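Lmo1340 protein (Listeria monocytogenes, PDB 4NLM) is of unknown function but is probably a lipid-anchored surface protein of the bacterium, built around a YqgU-like six-bladed beta propeller. Local coordinates at residues T137-N142 / E147-V152; M116-L121 / E163-T168; L60-K65 / S92-S97. One frame throughout, in Å; residues are numbered along the deposited sequence. Where two conformers were deposited one is given.

Contact 1: residues T137-N142 / E147-V152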
loop_
_atom_site.group_PDB
_atom_site.type_symbol
_atom_site.label_atom_id
_atom_site.label_comp_id
_atom_site.label_asym_id
_atom_site.label_seq_id
_atom_site.Cartn_x
_atom_site.Cartn_y
_atom_site.Cartn_z
ATOM N N THR A 137 -6.314 -7.833 -10.779
ATOM C CA THR A 137 -4.869 -7.999 -10.606
ATOM C C THR A 137 -4.384 -7.214 -9.395
ATOM O O THR A 137 -4.797 -6.073 -9.161
ATOM C CB THR A 137 -4.147 -7.470 -11.855
ATOM O OG1 THR A 137 -4.669 -8.097 -13.033
ATOM C CG2 THR A 137 -2.663 -7.729 -11.768
ATOM N N THR A 138 -3.447 -7.813 -8.673
ATOM C CA THR A 138 -2.812 -7.154 -7.537
ATOM C C THR A 138 -1.324 -7.048 -7.860
ATOM O O THR A 138 -0.703 -8.050 -8.236
ATOM C CB THR A 138 -3.029 -7.929 -6.213
ATOM O OG1 THR A 138 -4.419 -8.146 -6.025
ATOM C CG2 THR A 138 -2.458 -7.177 -5.022
ATOM N N PHE A 139 -0.725 -5.867 -7.670
ATOM C CA PHE A 139 0.624 -5.603 -8.089
ATOM C C PHE A 139 1.593 -5.393 -6.943
ATOM O O PHE A 139 1.248 -4.696 -5.994
ATOM C CB PHE A 139 0.678 -4.353 -8.975
ATOM C CG PHE A 139 -0.080 -4.454 -10.260
ATOM C CD1 PHE A 139 -1.423 -4.115 -10.306
ATOM C CD2 PHE A 139 0.537 -4.860 -11.430
ATOM C CE1 PHE A 139 -2.137 -4.193 -11.483
ATOM C CE2 PHE A 139 -0.194 -4.935 -12.605
ATOM C CZ PHE A 139 -1.536 -4.594 -12.641
ATOM N N TYR A 140 2.833 -5.900 -7.067
ATOM C CA TYR A 140 3.883 -5.800 -6.056
ATOM C C TYR A 140 5.138 -5.310 -6.744
ATOM O O TYR A 140 5.772 -6.059 -7.500
ATOM C CB TYR A 140 4.113 -7.157 -5.411
ATOM C CG TYR A 140 2.886 -7.667 -4.706
ATOM C CD1 TYR A 140 2.619 -7.316 -3.405
ATOM C CD2 TYR A 140 1.959 -8.440 -5.358
ATOM C CE1 TYR A 140 1.499 -7.754 -2.744
ATOM C CE2 TYR A 140 0.814 -8.868 -4.717
ATOM C CZ TYR A 140 0.609 -8.532 -3.400
ATOM O OH TYR A 140 -0.510 -8.935 -2.728
ATOM N N TRP A 141 5.509 -4.072 -6.480
ATOM C CA TRP A 141 6.669 -3.469 -7.144
ATOM C C TRP A 141 7.920 -3.752 -6.312
ATOM O O TRP A 141 7.946 -3.423 -5.146
ATOM C CB TRP A 141 6.458 -1.965 -7.262
ATOM C CG TRP A 141 7.157 -1.311 -8.421
ATOM C CD1 TRP A 141 8.391 -1.575 -8.918
ATOM C CD2 TRP A 141 6.588 -0.284 -9.247
ATOM N NE1 TRP A 141 8.629 -0.771 -9.972
ATOM C CE2 TRP A 141 7.544 0.025 -10.218
ATOM C CE3 TRP A 141 5.354 0.411 -9.246
ATOM C CZ2 TRP A 141 7.328 0.963 -11.199
ATOM C CZ3 TRP A 141 5.164 1.360 -10.188
ATOM C CH2 TRP A 141 6.114 1.602 -11.178
ATOM N N ASN A 142 8.969 -4.317 -6.901
ATOM C CA ASN A 142 10.193 -4.683 -6.199
ATOM C C ASN A 142 10.978 -3.448 -5.793
ATOM O O ASN A 142 11.386 -2.679 -6.626
ATOM C CB ASN A 142 10.980 -5.621 -7.122
ATOM C CG ASN A 142 12.175 -6.275 -6.460
ATOM O OD1 ASN A 142 12.924 -5.659 -5.708
ATOM N ND2 ASN A 142 12.374 -7.531 -6.770
ATOM N N GLU A 147 12.892 -2.461 -11.631
ATOM C CA GLU A 147 12.589 -2.870 -12.974
ATOM C C GLU A 147 11.563 -4.035 -12.956
ATOM O O GLU A 147 11.013 -4.429 -13.997
ATOM C CB GLU A 147 13.868 -3.314 -13.667
ATOM C CG GLU A 147 14.856 -2.171 -13.977
ATOM C CD GLU A 147 15.717 -1.652 -12.816
ATOM O OE1 GLU A 147 15.881 -2.338 -11.782
ATOM O OE2 GLU A 147 16.298 -0.546 -12.946
ATOM N N LYS A 148 11.362 -4.636 -11.786
ATOM C CA LYS A 148 10.517 -5.817 -11.662
ATOM C C LYS A 148 9.204 -5.539 -10.930
ATOM O O LYS A 148 9.212 -4.988 -9.816
ATOM C CB LYS A 148 11.214 -6.887 -10.845
ATOM C CG LYS A 148 12.529 -7.336 -11.418
ATOM C CD LYS A 148 13.114 -8.455 -10.588
ATOM C CE LYS A 148 14.565 -8.661 -11.005
ATOM N NZ LYS A 148 15.131 -9.856 -10.337
ATOM N N ILE A 149 8.093 -5.947 -11.548
ATOM C CA ILE A 149 6.779 -5.855 -10.946
ATOM C C ILE A 149 6.170 -7.234 -11.003
ATOM O O ILE A 149 5.976 -7.824 -12.090
ATOM C CB ILE A 149 5.888 -4.824 -11.643
ATOM C CG1 ILE A 149 6.531 -3.437 -11.606
ATOM C CG2 ILE A 149 4.521 -4.737 -10.965
ATOM C CD1 ILE A 149 5.756 -2.392 -12.380
HETATM N N MSE A 150 5.848 -7.768 -9.840
HETATM C CA MSE A 150 5.188 -9.050 -9.755
HETATM C C MSE A 150 3.696 -8.789 -9.616
HETATM O O MSE A 150 3.278 -7.802 -9.010
HETATM C CB MSE A 150 5.748 -9.776 -8.530
HETATM C CG MSE A 150 5.033 -11.033 -8.066
HETATM SE SE MSE A 150 6.184 -11.889 -6.721
HETATM C CE MSE A 150 6.019 -10.643 -5.195
ATOM N N PHE A 151 2.857 -9.659 -10.148
ATOM C CA PHE A 151 1.432 -9.487 -10.038
ATOM C C PHE A 151 0.696 -10.793 -10.012
ATOM O O PHE A 151 1.098 -11.798 -10.628
ATOM C CB PHE A 151 0.904 -8.534 -11.113
ATOM C CG PHE A 151 1.263 -8.904 -12.503
ATOM C CD1 PHE A 151 0.405 -9.692 -13.233
ATOM C CD2 PHE A 151 2.397 -8.413 -13.107
ATOM C CE1 PHE A 151 0.689 -10.071 -14.525
ATOM C CE2 PHE A 151 2.690 -8.773 -14.416
ATOM C CZ PHE A 151 1.839 -9.600 -15.116
ATOM N N VAL A 152 -0.390 -10.742 -9.248
ATOM C CA VAL A 152 -1.308 -11.837 -9.088
ATOM C C VAL A 152 -2.545 -11.533 -9.923
ATOM O O VAL A 152 -3.188 -10.493 -9.714
ATOM C CB VAL A 152 -1.686 -12.011 -7.606
ATOM C CG1 VAL A 152 -2.617 -13.206 -7.443
ATOM C CG2 VAL A 152 -0.432 -12.172 -6.756
#
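Trp141 and Ile149 meet because of their torsions: Trp141 turns CG anti to its backbone N (chi1 -152°), while Ile149 sends CG1 back beside its own N and runs on extended. The indole therefore lies flat against the isoleucine, with CG1 3.7 Å from the centroid of the five-membered ring and almost on its normal. Ile149 CD1 lies over the same face, 3.7 Å from Trp141 CE2; a slim branched chain suits this broad ring. Ile149 CG2, the other branch, reaches the edge of the Phe139 ring at CD2. On that side of the sheet Phe139 also packs CD2 against Phe151 CB at 3.7 Å, the two rings oblique with planes at 45°. The segments are the first two strands of a four-stranded antiparallel sheet, one blade of the propeller, joined as a beta hairpin through the loop 142-147. Backbone bonds pair Thr138 with Val152 and Tyr140 with Met150 in both directions, and Asn142 N closes the hairpin end on Lys148 O at 3.0 Å. The opposite side carries Tyr140, whose CB meets the selenomethionine methyl CE of Met150 at 4.0 Å and whose CE2 touches Val152 CG2. Asn142 lies alongside Lys148, CB to CB; its OD1 accepts from Ser145 N in the turn, and Lys148 NZ forms a salt bridge with Asp187. Trp141 NE1 is satisfied by Pro146 O.

Contact 2: residues M116-L121 / E163-T168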
loop_
_atom_site.group_PDB
_atom_site.type_symbol
_atom_site.label_atom_id
_atom_site.label_comp_id
_atom_site.label_asym_id
_atom_site.label_seq_id
_atom_site.Cartn_x
_atom_site.Cartn_y
_atom_site.Cartn_z
HETATM N N MSE A 116 -0.900 -2.653 -19.147
HETATM C CA MSE A 116 -0.089 -2.202 -18.019
HETATM C C MSE A 116 0.978 -1.336 -18.629
HETATM O O MSE A 116 1.707 -1.788 -19.509
HETATM C CB MSE A 116 0.609 -3.292 -17.261
HETATM C CG MSE A 116 -0.177 -4.393 -16.649
HETATM SE SE MSE A 116 1.091 -5.840 -16.124
HETATM C CE MSE A 116 -0.531 -6.794 -15.586
ATOM N N ARG A 117 1.037 -0.081 -18.195
ATOM C CA ARG A 117 2.032 0.872 -18.651
ATOM C C ARG A 117 2.880 1.408 -17.520
ATOM O O ARG A 117 2.353 1.647 -16.421
ATOM C CB ARG A 117 1.385 2.096 -19.283
ATOM C CG ARG A 117 0.623 1.832 -20.558
ATOM C CD ARG A 117 0.049 3.127 -21.095
ATOM N NE ARG A 117 -0.651 2.927 -22.355
ATOM C CZ ARG A 117 -1.944 2.635 -22.458
ATOM N NH1 ARG A 117 -2.499 2.473 -23.653
ATOM N NH2 ARG A 117 -2.685 2.514 -21.363
ATOM N N ILE A 118 4.169 1.617 -17.793
ATOM C CA ILE A 118 5.040 2.303 -16.869
ATOM C C ILE A 118 5.252 3.697 -17.468
ATOM O O ILE A 118 5.668 3.820 -18.628
ATOM C CB ILE A 118 6.394 1.604 -16.710
ATOM C CG1 ILE A 118 6.201 0.141 -16.318
ATOM C CG2 ILE A 118 7.281 2.359 -15.718
ATOM C CD1 ILE A 118 5.422 -0.095 -15.054
ATOM N N ILE A 119 4.955 4.729 -16.682
ATOM C CA ILE A 119 5.017 6.098 -17.133
ATOM C C ILE A 119 6.004 6.877 -16.304
ATOM O O ILE A 119 5.956 6.824 -15.072
ATOM C CB ILE A 119 3.641 6.739 -16.984
ATOM C CG1 ILE A 119 2.636 6.000 -17.890
ATOM C CG2 ILE A 119 3.655 8.226 -17.319
ATOM C CD1 ILE A 119 1.187 6.188 -17.555
ATOM N N ALA A 120 6.898 7.611 -16.967
ATOM C CA ALA A 120 7.877 8.421 -16.239
ATOM C C ALA A 120 7.236 9.654 -15.646
ATOM O O ALA A 120 6.542 10.389 -16.332
ATOM C CB ALA A 120 9.045 8.816 -17.140
ATOM N N LEU A 121 7.500 9.891 -14.369
ATOM C CA LEU A 121 6.936 11.058 -13.716
ATOM C C LEU A 121 7.474 12.377 -14.234
ATOM O O LEU A 121 6.747 13.376 -14.242
ATOM C CB LEU A 121 7.173 10.969 -12.211
ATOM C CG LEU A 121 6.250 9.961 -11.511
ATOM C CD1 LEU A 121 6.811 9.562 -10.162
ATOM C CD2 LEU A 121 4.862 10.570 -11.396
ATOM N N GLU A 163 2.947 -13.826 -11.747
ATOM C CA GLU A 163 3.976 -13.601 -12.755
ATOM C C GLU A 163 4.829 -12.423 -12.361
ATOM O O GLU A 163 4.439 -11.597 -11.565
ATOM C CB GLU A 163 3.285 -13.315 -14.096
ATOM C CG GLU A 163 2.564 -14.520 -14.678
ATOM C CD GLU A 163 1.525 -14.156 -15.729
ATOM O OE1 GLU A 163 1.495 -14.837 -16.769
ATOM O OE2 GLU A 163 0.747 -13.205 -15.529
ATOM N N ASN A 164 6.022 -12.387 -12.906
ATOM C CA ASN A 164 6.960 -11.290 -12.732
ATOM C C ASN A 164 7.285 -10.679 -14.069
ATOM O O ASN A 164 7.723 -11.372 -14.988
ATOM C CB ASN A 164 8.257 -11.769 -12.097
ATOM C CG ASN A 164 9.249 -10.643 -11.862
ATOM O OD1 ASN A 164 8.876 -9.554 -11.434
ATOM N ND2 ASN A 164 10.497 -10.907 -12.123
ATOM N N TRP A 165 7.064 -9.385 -14.187
ATOM C CA TRP A 165 7.390 -8.629 -15.362
ATOM C C TRP A 165 8.592 -7.750 -15.157
ATOM O O TRP A 165 8.514 -6.860 -14.315
ATOM C CB TRP A 165 6.192 -7.764 -15.732
ATOM C CG TRP A 165 6.336 -6.939 -16.992
ATOM C CD1 TRP A 165 6.954 -7.300 -18.151
ATOM C CD2 TRP A 165 5.770 -5.631 -17.231
ATOM N NE1 TRP A 165 6.802 -6.309 -19.111
ATOM C CE2 TRP A 165 6.079 -5.278 -18.570
ATOM C CE3 TRP A 165 5.029 -4.733 -16.449
ATOM C CZ2 TRP A 165 5.705 -4.059 -19.120
ATOM C CZ3 TRP A 165 4.636 -3.525 -17.019
ATOM C CH2 TRP A 165 4.962 -3.205 -18.339
ATOM N N ASP A 166 9.693 -8.052 -15.857
ATOM C CA ASP A 166 10.838 -7.154 -15.873
ATOM C C ASP A 166 10.577 -6.274 -17.070
ATOM O O ASP A 166 10.772 -6.696 -18.225
ATOM C CB ASP A 166 12.175 -7.870 -16.011
ATOM C CG ASP A 166 13.319 -6.914 -15.931
ATOM O OD1 ASP A 166 13.181 -5.771 -16.456
ATOM O OD2 ASP A 166 14.342 -7.265 -15.321
ATOM N N TYR A 167 10.072 -5.077 -16.808
ATOM C CA TYR A 167 9.614 -4.235 -17.905
ATOM C C TYR A 167 10.745 -3.605 -18.695
ATOM O O TYR A 167 10.530 -3.122 -19.795
ATOM C CB TYR A 167 8.618 -3.180 -17.417
ATOM C CG TYR A 167 9.171 -2.191 -16.425
ATOM C CD1 TYR A 167 9.916 -1.110 -16.846
ATOM C CD2 TYR A 167 8.865 -2.299 -15.062
ATOM C CE1 TYR A 167 10.401 -0.173 -15.916
ATOM C CE2 TYR A 167 9.323 -1.377 -14.143
ATOM C CZ TYR A 167 10.102 -0.319 -14.563
ATOM O OH TYR A 167 10.559 0.586 -13.632
ATOM N N THR A 168 11.946 -3.614 -18.137
ATOM C CA THR A 168 13.120 -3.088 -18.822
ATOM C C THR A 168 13.674 -4.105 -19.815
ATOM O O THR A 168 14.323 -3.721 -20.787
ATOM C CB THR A 168 14.196 -2.601 -17.832
ATOM O OG1 THR A 168 14.808 -3.703 -17.151
ATOM C CG2 THR A 168 13.675 -1.590 -16.845
#
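The Tyr167 ring takes Ile118 over one face: CG1 sits above its centre, 3.8 Å from the centroid and 12° off the normal, a CH-pi contact. The indole of Trp165 has CB of Tyr167 over the centre of one of its own faces, while the ring of that tyrosine receives Ile118. Towards the far end of the indole the approach is oblique: Ile118 CD1 comes to Trp165 CZ3 at 4.0 Å and the carbonyl O of Met116 to Trp165 CH2 at 3.7 Å. Selenomethionine Met116 runs past the indole in the opposite direction, its CB 4.0 Å from Trp165 CZ3. Its SE lies 4.8 Å from the centroid of the six-membered ring, a Met-aromatic contact that is also oblique, 40° off the normal; a long, flexible methionine chain, here selenomethionine, can lie along the ring in this way. Tyr167 holds CG between its backbone N and carbonyl carbon (chi1 63°), which turns the ring across Ile118 at about a right angle. Just beyond, Asp166 OD1 accepts Thr168 OG1 at 2.7 Å through its syn lone pair and also takes Leu169 N, bracing the turn that carries Tyr167. Strands 114-120 and 159-166 belong to successive four-stranded sheets and meet here mainly through side chains, without a hydrogen bond between the segments, the hydrophobic packing of neighbouring blades in a beta propeller.

Contact 3: residues L60-K65 / S92-S97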
loop_
_atom_site.group_PDB
_atom_site.type_symbol
_atom_site.label_atom_id
_atom_site.label_comp_id
_atom_site.label_asym_id
_atom_site.label_seq_id
_atom_site.Cartn_x
_atom_site.Cartn_y
_atom_site.Cartn_z
ATOM N N LEU A 60 0.601 12.784 -5.946
ATOM C CA LEU A 60 -0.024 12.410 -7.209
ATOM C C LEU A 60 -1.557 12.520 -7.088
ATOM O O LEU A 60 -2.130 11.811 -6.312
ATOM C CB LEU A 60 0.397 10.988 -7.603
ATOM C CG LEU A 60 -0.188 10.451 -8.903
ATOM C CD1 LEU A 60 0.181 11.325 -10.063
ATOM C CD2 LEU A 60 0.231 9.014 -9.128
ATOM N N LEU A 61 -2.089 13.448 -7.855
ATOM C CA LEU A 61 -3.522 13.769 -7.872
ATOM C C LEU A 61 -4.185 13.198 -9.098
ATOM O O LEU A 61 -3.749 13.422 -10.212
ATOM C CB LEU A 61 -3.664 15.291 -7.876
ATOM C CG LEU A 61 -5.064 15.834 -7.998
ATOM C CD1 LEU A 61 -5.988 15.417 -6.853
ATOM C CD2 LEU A 61 -5.065 17.349 -8.155
ATOM N N GLN A 62 -5.290 12.491 -8.872
ATOM C CA GLN A 62 -6.112 11.890 -9.932
ATOM C C GLN A 62 -7.499 12.527 -9.927
ATOM O O GLN A 62 -8.202 12.520 -8.918
ATOM C CB GLN A 62 -6.216 10.398 -9.697
ATOM C CG GLN A 62 -6.971 9.648 -10.800
ATOM C CD GLN A 62 -7.164 8.204 -10.460
ATOM O OE1 GLN A 62 -6.355 7.615 -9.741
ATOM N NE2 GLN A 62 -8.201 7.597 -11.023
ATOM N N THR A 63 -7.855 13.080 -11.080
ATOM C CA THR A 63 -9.170 13.701 -11.287
ATOM C C THR A 63 -9.703 13.186 -12.626
ATOM O O THR A 63 -8.972 12.582 -13.419
ATOM C CB THR A 63 -9.067 15.223 -11.347
ATOM O OG1 THR A 63 -8.190 15.639 -12.399
ATOM C CG2 THR A 63 -8.595 15.822 -10.024
ATOM N N LYS A 64 -10.990 13.418 -12.868
ATOM C CA LYS A 64 -11.622 12.963 -14.111
ATOM C C LYS A 64 -12.695 13.935 -14.541
ATOM O O LYS A 64 -13.537 14.371 -13.731
ATOM C CB LYS A 64 -12.252 11.570 -13.938
ATOM C CG LYS A 64 -12.829 10.998 -15.229
ATOM C CD LYS A 64 -13.364 9.594 -15.051
ATOM C CE LYS A 64 -14.007 9.097 -16.335
ATOM N NZ LYS A 64 -14.699 7.794 -16.137
ATOM N N LYS A 65 -12.673 14.273 -15.823
ATOM C CA LYS A 65 -13.638 15.188 -16.395
ATOM C C LYS A 65 -13.848 14.876 -17.862
ATOM O O LYS A 65 -12.891 14.639 -18.604
ATOM C CB LYS A 65 -13.158 16.625 -16.242
ATOM C CG LYS A 65 -14.101 17.641 -16.860
ATOM C CD LYS A 65 -13.574 19.048 -16.681
ATOM C CE LYS A 65 -14.408 20.081 -17.414
ATOM N NZ LYS A 65 -13.810 21.441 -17.294
ATOM N N SER A 92 -7.911 0.852 -13.531
ATOM C CA SER A 92 -8.024 -0.284 -12.646
ATOM C C SER A 92 -7.072 -0.159 -11.452
ATOM O O SER A 92 -7.467 -0.435 -10.325
ATOM C CB SER A 92 -7.703 -1.546 -13.426
ATOM O OG SER A 92 -8.508 -1.606 -14.600
ATOM N N GLU A 93 -5.811 0.205 -11.707
ATOM C CA GLU A 93 -4.840 0.398 -10.631
ATOM C C GLU A 93 -3.816 1.450 -11.026
ATOM O O GLU A 93 -3.429 1.525 -12.191
ATOM C CB GLU A 93 -4.088 -0.914 -10.322
ATOM C CG GLU A 93 -2.918 -0.831 -9.319
ATOM C CD GLU A 93 -3.363 -0.665 -7.867
ATOM O OE1 GLU A 93 -4.571 -0.458 -7.611
ATOM O OE2 GLU A 93 -2.492 -0.727 -6.964
ATOM N N VAL A 94 -3.381 2.233 -10.039
ATOM C CA VAL A 94 -2.288 3.199 -10.203
ATOM C C VAL A 94 -1.374 3.039 -9.024
ATOM O O VAL A 94 -1.841 3.085 -7.892
ATOM C CB VAL A 94 -2.773 4.654 -10.242
ATOM C CG1 VAL A 94 -1.639 5.596 -10.556
ATOM C CG2 VAL A 94 -3.936 4.848 -11.216
ATOM N N GLN A 95 -0.098 2.869 -9.276
ATOM C CA GLN A 95 0.894 2.811 -8.196
ATOM C C GLN A 95 2.079 3.676 -8.542
ATOM O O GLN A 95 2.425 3.862 -9.714
ATOM C CB GLN A 95 1.402 1.400 -7.980
ATOM C CG GLN A 95 0.425 0.466 -7.327
ATOM C CD GLN A 95 1.103 -0.812 -6.849
ATOM O OE1 GLN A 95 2.343 -0.877 -6.694
ATOM N NE2 GLN A 95 0.312 -1.808 -6.589
ATOM N N ILE A 96 2.670 4.225 -7.497
ATOM C CA ILE A 96 3.912 5.010 -7.587
ATOM C C ILE A 96 5.087 4.079 -7.301
ATOM O O ILE A 96 5.023 3.262 -6.395
ATOM C CB ILE A 96 3.875 6.166 -6.576
ATOM C CG1 ILE A 96 2.694 7.082 -6.892
ATOM C CG2 ILE A 96 5.176 6.932 -6.532
ATOM C CD1 ILE A 96 2.238 7.919 -5.710
ATOM N N SER A 97 6.138 4.166 -8.120
ATOM C CA SER A 97 7.286 3.284 -7.956
ATOM C C SER A 97 8.000 3.525 -6.624
ATOM O O SER A 97 7.929 4.624 -6.063
ATOM C CB SER A 97 8.267 3.480 -9.105
ATOM O OG SER A 97 8.910 4.730 -9.033
#
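Leu60 CD2 makes the nearest approach, reaching Ile96 CG1 at 3.8 Å and Val94 CG1 at 4.1 Å. The side chains of Leu60 and Ile96 interleave, running in opposite senses, and Ile96 CD1 comes back to Leu60 CB at 4.0 Å. The leucine has CG anti to its backbone N (chi1 180°), and this carries its branched end across to the other strand. Two residues further along the strand, on the same side, Gln62 crosses Val94 obliquely, its amide OE1 4.0 Å from Val94 CG2, a contact of van der Waals kind; the long extended chain is what spans the widening gap. Strands 60-65 and 92-96 run antiparallel but their axes come no closer than 10.0 Å, too far for backbone pairing: they lie in consecutive four-stranded sheets, and the contact is the side-chain interface between adjacent propeller blades. Branched aliphatic residues suit an interface made mostly by apolar side chains. In the next shell Ile103 of strand 102-108 touches both Leu60 and Val94, while Val51 backs Leu60 within its own sheet. On the other side of strand 92-96, Gln95 NE2 donates to Glu93 OE2 at 3.0 Å; this oxygen lies close to the Gln95 amide plane and accepts through its anti lone pair. A classic beta bulge sets Ser92 and Glu93 both opposite Tyr106.

The three contacts lie along three consecutive sheets of the propeller. Contact 1 is nested in the chain loop closed by contact 2, their centres about 9 Å apart, and strands 148-155 and 159-166 are neighbours in one sheet: Ile149 O probably accepts from Trp165 N at 2.8 Å, and Phe151 N probably donates to Glu163 O. Contact 3, centred about 17 Å from contact 1, reaches it through Gln95, whose NE2 is 3.1 Å from Phe139 O, and through Ser97, which packs on Trp141. Contacts 2 and 3 share the sheet of strands 90-96 and 114-120 without touching, their nearest atoms about 5 Å apart. Segment 92-97 thus faces one neighbouring sheet at Leu60 and the next at Phe139.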